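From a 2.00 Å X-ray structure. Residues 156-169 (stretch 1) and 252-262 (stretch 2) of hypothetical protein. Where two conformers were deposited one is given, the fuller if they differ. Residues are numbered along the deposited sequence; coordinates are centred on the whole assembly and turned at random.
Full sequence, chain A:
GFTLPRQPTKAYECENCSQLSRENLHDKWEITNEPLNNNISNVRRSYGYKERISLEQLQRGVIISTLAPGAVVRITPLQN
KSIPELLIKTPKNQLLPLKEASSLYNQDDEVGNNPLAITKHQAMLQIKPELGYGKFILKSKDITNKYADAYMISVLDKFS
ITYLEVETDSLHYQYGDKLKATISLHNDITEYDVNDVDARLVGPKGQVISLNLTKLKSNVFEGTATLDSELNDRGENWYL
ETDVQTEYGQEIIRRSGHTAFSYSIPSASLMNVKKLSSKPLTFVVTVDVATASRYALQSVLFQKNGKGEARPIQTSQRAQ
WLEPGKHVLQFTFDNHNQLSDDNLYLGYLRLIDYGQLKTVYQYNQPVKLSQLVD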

# COMPACT_ATOMS: atom_id res chain seq x y z
N LEU A 156 -18.20 -1.03 -8.03
CA LEU A 156 -18.43 -1.14 -6.61
C LEU A 156 -19.78 -1.83 -6.42
O LEU A 156 -20.83 -1.26 -6.73
N ASP A 157 -19.74 -3.07 -5.94
CA ASP A 157 -20.95 -3.86 -5.70
C ASP A 157 -21.37 -3.53 -4.26
O ASP A 157 -21.27 -4.34 -3.34
N LYS A 158 -21.76 -2.27 -4.10
CA LYS A 158 -22.07 -1.57 -2.87
C LYS A 158 -22.96 -2.38 -1.91
O LYS A 158 -22.74 -2.33 -0.70
N PHE A 159 -23.97 -3.09 -2.44
CA PHE A 159 -24.88 -3.74 -1.51
C PHE A 159 -24.70 -5.27 -1.48
O PHE A 159 -25.52 -5.98 -0.88
N SER A 160 -23.58 -5.76 -2.04
CA SER A 160 -23.19 -7.17 -1.96
C SER A 160 -22.57 -7.50 -0.62
O SER A 160 -21.88 -6.67 -0.04
N ILE A 161 -22.82 -8.72 -0.12
CA ILE A 161 -22.21 -9.17 1.15
C ILE A 161 -20.94 -10.01 0.81
O ILE A 161 -20.29 -10.53 1.71
N THR A 162 -20.60 -10.12 -0.49
CA THR A 162 -19.41 -10.86 -0.96
C THR A 162 -18.24 -9.90 -1.06
O THR A 162 -18.31 -8.88 -1.76
N TYR A 163 -17.16 -10.21 -0.31
CA TYR A 163 -15.99 -9.36 -0.33
C TYR A 163 -14.72 -10.18 -0.46
O TYR A 163 -14.70 -11.38 -0.16
N LEU A 164 -13.66 -9.51 -0.90
CA LEU A 164 -12.32 -10.07 -1.01
C LEU A 164 -11.50 -9.50 0.10
O LEU A 164 -11.48 -8.28 0.25
N GLU A 165 -10.84 -10.35 0.89
CA GLU A 165 -9.97 -9.87 1.96
C GLU A 165 -8.49 -10.18 1.61
O GLU A 165 -8.19 -11.29 1.23
N VAL A 166 -7.60 -9.17 1.68
CA VAL A 166 -6.17 -9.31 1.37
C VAL A 166 -5.35 -8.71 2.50
O VAL A 166 -5.80 -7.75 3.16
N GLU A 167 -4.16 -9.24 2.73
CA GLU A 167 -3.20 -8.71 3.72
C GLU A 167 -1.81 -9.30 3.50
O GLU A 167 -1.71 -10.37 2.93
N THR A 168 -0.76 -8.62 3.98
CA THR A 168 0.61 -9.15 3.91
C THR A 168 1.05 -9.45 5.37
O THR A 168 0.43 -8.95 6.30
N ASP A 169 2.06 -10.31 5.56
CA ASP A 169 2.48 -10.73 6.91
C ASP A 169 3.20 -9.59 7.68
O ASP A 169 3.42 -9.71 8.88
N ILE A 252 -21.48 -14.76 -11.80
CA ILE A 252 -20.06 -14.46 -11.85
C ILE A 252 -19.72 -13.70 -10.56
O ILE A 252 -20.37 -12.69 -10.23
N ILE A 253 -18.72 -14.21 -9.83
CA ILE A 253 -18.19 -13.61 -8.62
C ILE A 253 -16.83 -13.05 -9.00
O ILE A 253 -15.87 -13.81 -9.24
N ARG A 254 -16.74 -11.73 -9.09
CA ARG A 254 -15.49 -11.07 -9.46
C ARG A 254 -15.12 -10.03 -8.43
O ARG A 254 -15.93 -9.16 -8.12
N ARG A 255 -13.90 -10.15 -7.87
CA ARG A 255 -13.40 -9.19 -6.91
C ARG A 255 -11.93 -8.90 -7.18
O ARG A 255 -11.16 -9.80 -7.52
N SER A 256 -11.53 -7.66 -7.00
CA SER A 256 -10.14 -7.26 -7.08
C SER A 256 -9.81 -6.49 -5.82
O SER A 256 -10.70 -5.92 -5.19
N GLY A 257 -8.57 -6.59 -5.39
CA GLY A 257 -8.16 -5.94 -4.15
C GLY A 257 -6.74 -5.47 -4.17
O GLY A 257 -5.94 -5.92 -4.99
N HIS A 258 -6.46 -4.55 -3.26
CA HIS A 258 -5.18 -3.88 -3.06
C HIS A 258 -4.84 -3.76 -1.60
O HIS A 258 -5.75 -3.62 -0.78
N THR A 259 -3.56 -3.71 -1.27
CA THR A 259 -3.10 -3.37 0.08
C THR A 259 -1.67 -2.83 -0.07
O THR A 259 -0.93 -3.22 -0.98
N ALA A 260 -1.35 -1.85 0.76
CA ALA A 260 -0.07 -1.16 0.73
C ALA A 260 0.91 -1.75 1.73
O ALA A 260 0.53 -2.24 2.80
N PHE A 261 2.18 -1.66 1.40
CA PHE A 261 3.26 -2.05 2.29
C PHE A 261 4.46 -1.18 1.96
O PHE A 261 4.56 -0.64 0.85
N SER A 262 5.32 -0.98 2.94
CA SER A 262 6.53 -0.16 2.79
C SER A 262 7.72 -1.05 2.50
O SER A 262 7.80 -2.17 3.01

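Packing of side chains between residues 156-169 and 252-262, two segments whose strands run in roughly the same direction (23° between axes, closest approach 6.8 Å) and pack without backbone hydrogen bonds between them. In the first segment alternate side chains, those of Ser 160, Thr 162, Leu 164, Val 166 and Thr 168, leave the backbone toward the second; Arg 255, Thr 259 and Phe 261 answer from the other side, with Gly 257 between Arg 255 and Thr 259.

Polar contacts gather at one end, around Arg 255, which has the largest area covered in this contact. Its chain starts m, m and then extends (chi3 t), carrying the guanidinium to the turn and to Thr 162. There NE and NH2 of Arg 255 both donate to the carbonyl O of Thr 162, at 2.8 and 3.0 Å, near the guanidinium plane. NH2 of Arg 255 also forms a salt bridge with OD2 of Asp 157 (3.2 Å), whose nearly straight N-H...O angle of 168° makes it a hydrogen bond as well. Asp 157 (chi1 t) opens the type I turn that ends at Ser 160, so the arginine is tied to both the turn and the backbone of Thr 162. OG of Ser 160 (t) lies 3.1 Å from NH2 of Arg 255 and accepts a hydrogen bond from N of Thr 162 (3.0 Å). The remaining nitrogen, NH1 of Arg 255, donates to O of Arg 254 (2.8 Å) within its own strand.

One water reinforces the salt bridge: it donates to OD2 of Asp 157 (2.7 Å) and accepts from NH1 of Arg 255 (3.0 Å).

The rest is van der Waals packing, mostly of methyl and methylene groups. Thr 162 (m) sets CG2 against CG2 of Ile 253 (3.7 Å), an m, m side chain that leaves its backbone sideways. Leu 164 (t, p) rests its CB on CB of Arg 255 (3.6 Å) and reaches with CD2 to N of Gly 257 (3.6 Å). The glycine leaves room here: an ideal CB would point toward the first segment and sit tightly, 3.2 Å from CD2 of Leu 164 and 3.5 Å from CG1 of Val 166. Val 166 (m) places CG2 3.6 Å from O of His 258 and 3.9 Å from CB of Thr 259. Farther along, CG2 of Thr 168 (p) meets CG2 of Thr 259 (t) at 4.2 Å, while OG1 of Thr 168 lies 4.2 Å from CB of Phe 261 (p).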

# COMPACT_ATOMS: atom_id res chain seq x y z
CB LEU A 156 -18.36 0.21 -5.88
CG LEU A 156 -18.77 0.19 -4.39
CD1 LEU A 156 -17.77 -0.59 -3.54
CD2 LEU A 156 -19.01 1.60 -3.86
CB ASP A 157 -20.63 -5.36 -5.94
CG ASP A 157 -21.83 -6.23 -6.30
OD1 ASP A 157 -22.98 -5.70 -6.35
OD2 ASP A 157 -21.62 -7.43 -6.55
CB LYS A 158 -22.78 -0.22 -3.23
CG LYS A 158 -22.89 0.75 -2.07
CD LYS A 158 -23.45 2.11 -2.46
CE LYS A 158 -23.43 3.03 -1.27
NZ LYS A 158 -23.72 4.44 -1.63
CB PHE A 159 -26.33 -3.34 -1.85
CG PHE A 159 -26.52 -1.85 -1.64
CD1 PHE A 159 -26.61 -1.32 -0.35
CD2 PHE A 159 -26.64 -0.99 -2.73
CE1 PHE A 159 -26.80 0.05 -0.16
CE2 PHE A 159 -26.83 0.38 -2.53
CZ PHE A 159 -26.90 0.89 -1.25
CB SER A 160 -22.20 -7.51 -3.07
OG SER A 160 -21.83 -8.87 -2.96
CB ILE A 161 -23.23 -9.92 2.07
CG1 ILE A 161 -23.74 -11.22 1.39
CG2 ILE A 161 -24.40 -8.98 2.45
CD1 ILE A 161 -24.44 -12.28 2.33
CB THR A 162 -19.65 -11.58 -2.30
OG1 THR A 162 -20.66 -12.56 -2.13
CG2 THR A 162 -18.38 -12.30 -2.81
CB TYR A 163 -15.92 -8.47 0.92
CG TYR A 163 -15.88 -9.23 2.22
CD1 TYR A 163 -14.67 -9.65 2.77
CD2 TYR A 163 -17.06 -9.50 2.93
CE1 TYR A 163 -14.63 -10.31 4.00
CE2 TYR A 163 -17.02 -10.18 4.15
CZ TYR A 163 -15.80 -10.57 4.69
OH TYR A 163 -15.74 -11.22 5.89
CB LEU A 164 -11.69 -9.75 -2.38
CG LEU A 164 -10.29 -10.33 -2.62
CD1 LEU A 164 -10.35 -11.84 -2.81
CD2 LEU A 164 -9.64 -9.67 -3.80
CB GLU A 165 -10.37 -10.46 3.31
CG GLU A 165 -9.56 -9.86 4.45
CD GLU A 165 -10.03 -10.27 5.83
OE1 GLU A 165 -11.15 -9.88 6.21
OE2 GLU A 165 -9.26 -10.94 6.56
CB VAL A 166 -5.78 -8.66 0.01
CG1 VAL A 166 -6.58 -9.26 -1.13
CG2 VAL A 166 -5.92 -7.13 0.04
CB GLU A 167 -3.64 -8.95 5.18
CG GLU A 167 -3.82 -10.40 5.57
CD GLU A 167 -4.03 -10.63 7.06
OE1 GLU A 167 -3.14 -10.26 7.86
OE2 GLU A 167 -5.08 -11.21 7.41
CB THR A 168 1.55 -8.24 3.14
OG1 THR A 168 1.65 -6.98 3.78
CG2 THR A 168 1.12 -8.04 1.69
CB ASP A 169 3.38 -11.97 6.86
CG ASP A 169 4.66 -11.89 6.03
OD1 ASP A 169 4.70 -11.10 5.06
OD2 ASP A 169 5.55 -12.72 6.24
CB ILE A 252 -19.68 -13.65 -13.14
CG1 ILE A 252 -20.07 -14.38 -14.46
CG2 ILE A 252 -18.21 -13.20 -13.14
CD1 ILE A 252 -19.26 -15.61 -14.86
CB ILE A 253 -18.12 -14.57 -7.40
CG1 ILE A 253 -19.30 -15.61 -7.32
CG2 ILE A 253 -17.85 -13.83 -6.09
CD1 ILE A 253 -20.66 -15.13 -7.01
CB ARG A 254 -15.62 -10.42 -10.86
CG ARG A 254 -14.43 -9.60 -11.25
CD ARG A 254 -13.49 -10.28 -12.19
NE ARG A 254 -12.38 -9.41 -12.58
CZ ARG A 254 -12.32 -8.72 -13.72
NH1 ARG A 254 -13.31 -8.77 -14.60
NH2 ARG A 254 -11.26 -7.97 -13.99
CB ARG A 255 -13.58 -9.68 -5.46
CG ARG A 255 -15.01 -9.79 -4.89
CD ARG A 255 -15.60 -8.44 -4.59
NE ARG A 255 -17.02 -8.50 -4.22
CZ ARG A 255 -18.05 -8.31 -5.05
NH1 ARG A 255 -17.84 -8.15 -6.35
NH2 ARG A 255 -19.29 -8.31 -4.59
CB SER A 256 -9.82 -6.48 -8.36
OG SER A 256 -10.19 -5.14 -8.21
CB HIS A 258 -5.20 -2.44 -3.65
CG HIS A 258 -5.55 -2.28 -5.10
ND1 HIS A 258 -4.56 -2.11 -6.07
CD2 HIS A 258 -6.76 -2.14 -5.69
CE1 HIS A 258 -5.21 -1.92 -7.21
NE2 HIS A 258 -6.53 -1.93 -7.03
CB THR A 259 -3.29 -4.43 1.17
OG1 THR A 259 -3.28 -3.69 2.41
CG2 THR A 259 -2.20 -5.53 1.16
CB ALA A 260 -0.27 0.33 1.04
CB PHE A 261 3.58 -3.57 2.22
CG PHE A 261 4.07 -4.08 0.89
CD1 PHE A 261 3.18 -4.56 -0.07
CD2 PHE A 261 5.44 -4.14 0.63
CE1 PHE A 261 3.64 -5.06 -1.29
CE2 PHE A 261 5.91 -4.67 -0.58
CZ PHE A 261 5.00 -5.13 -1.53
CB SER A 262 6.76 0.67 4.05
OG SER A 262 7.95 1.43 3.93
O HOH W 1 -19.90 -7.89 -8.53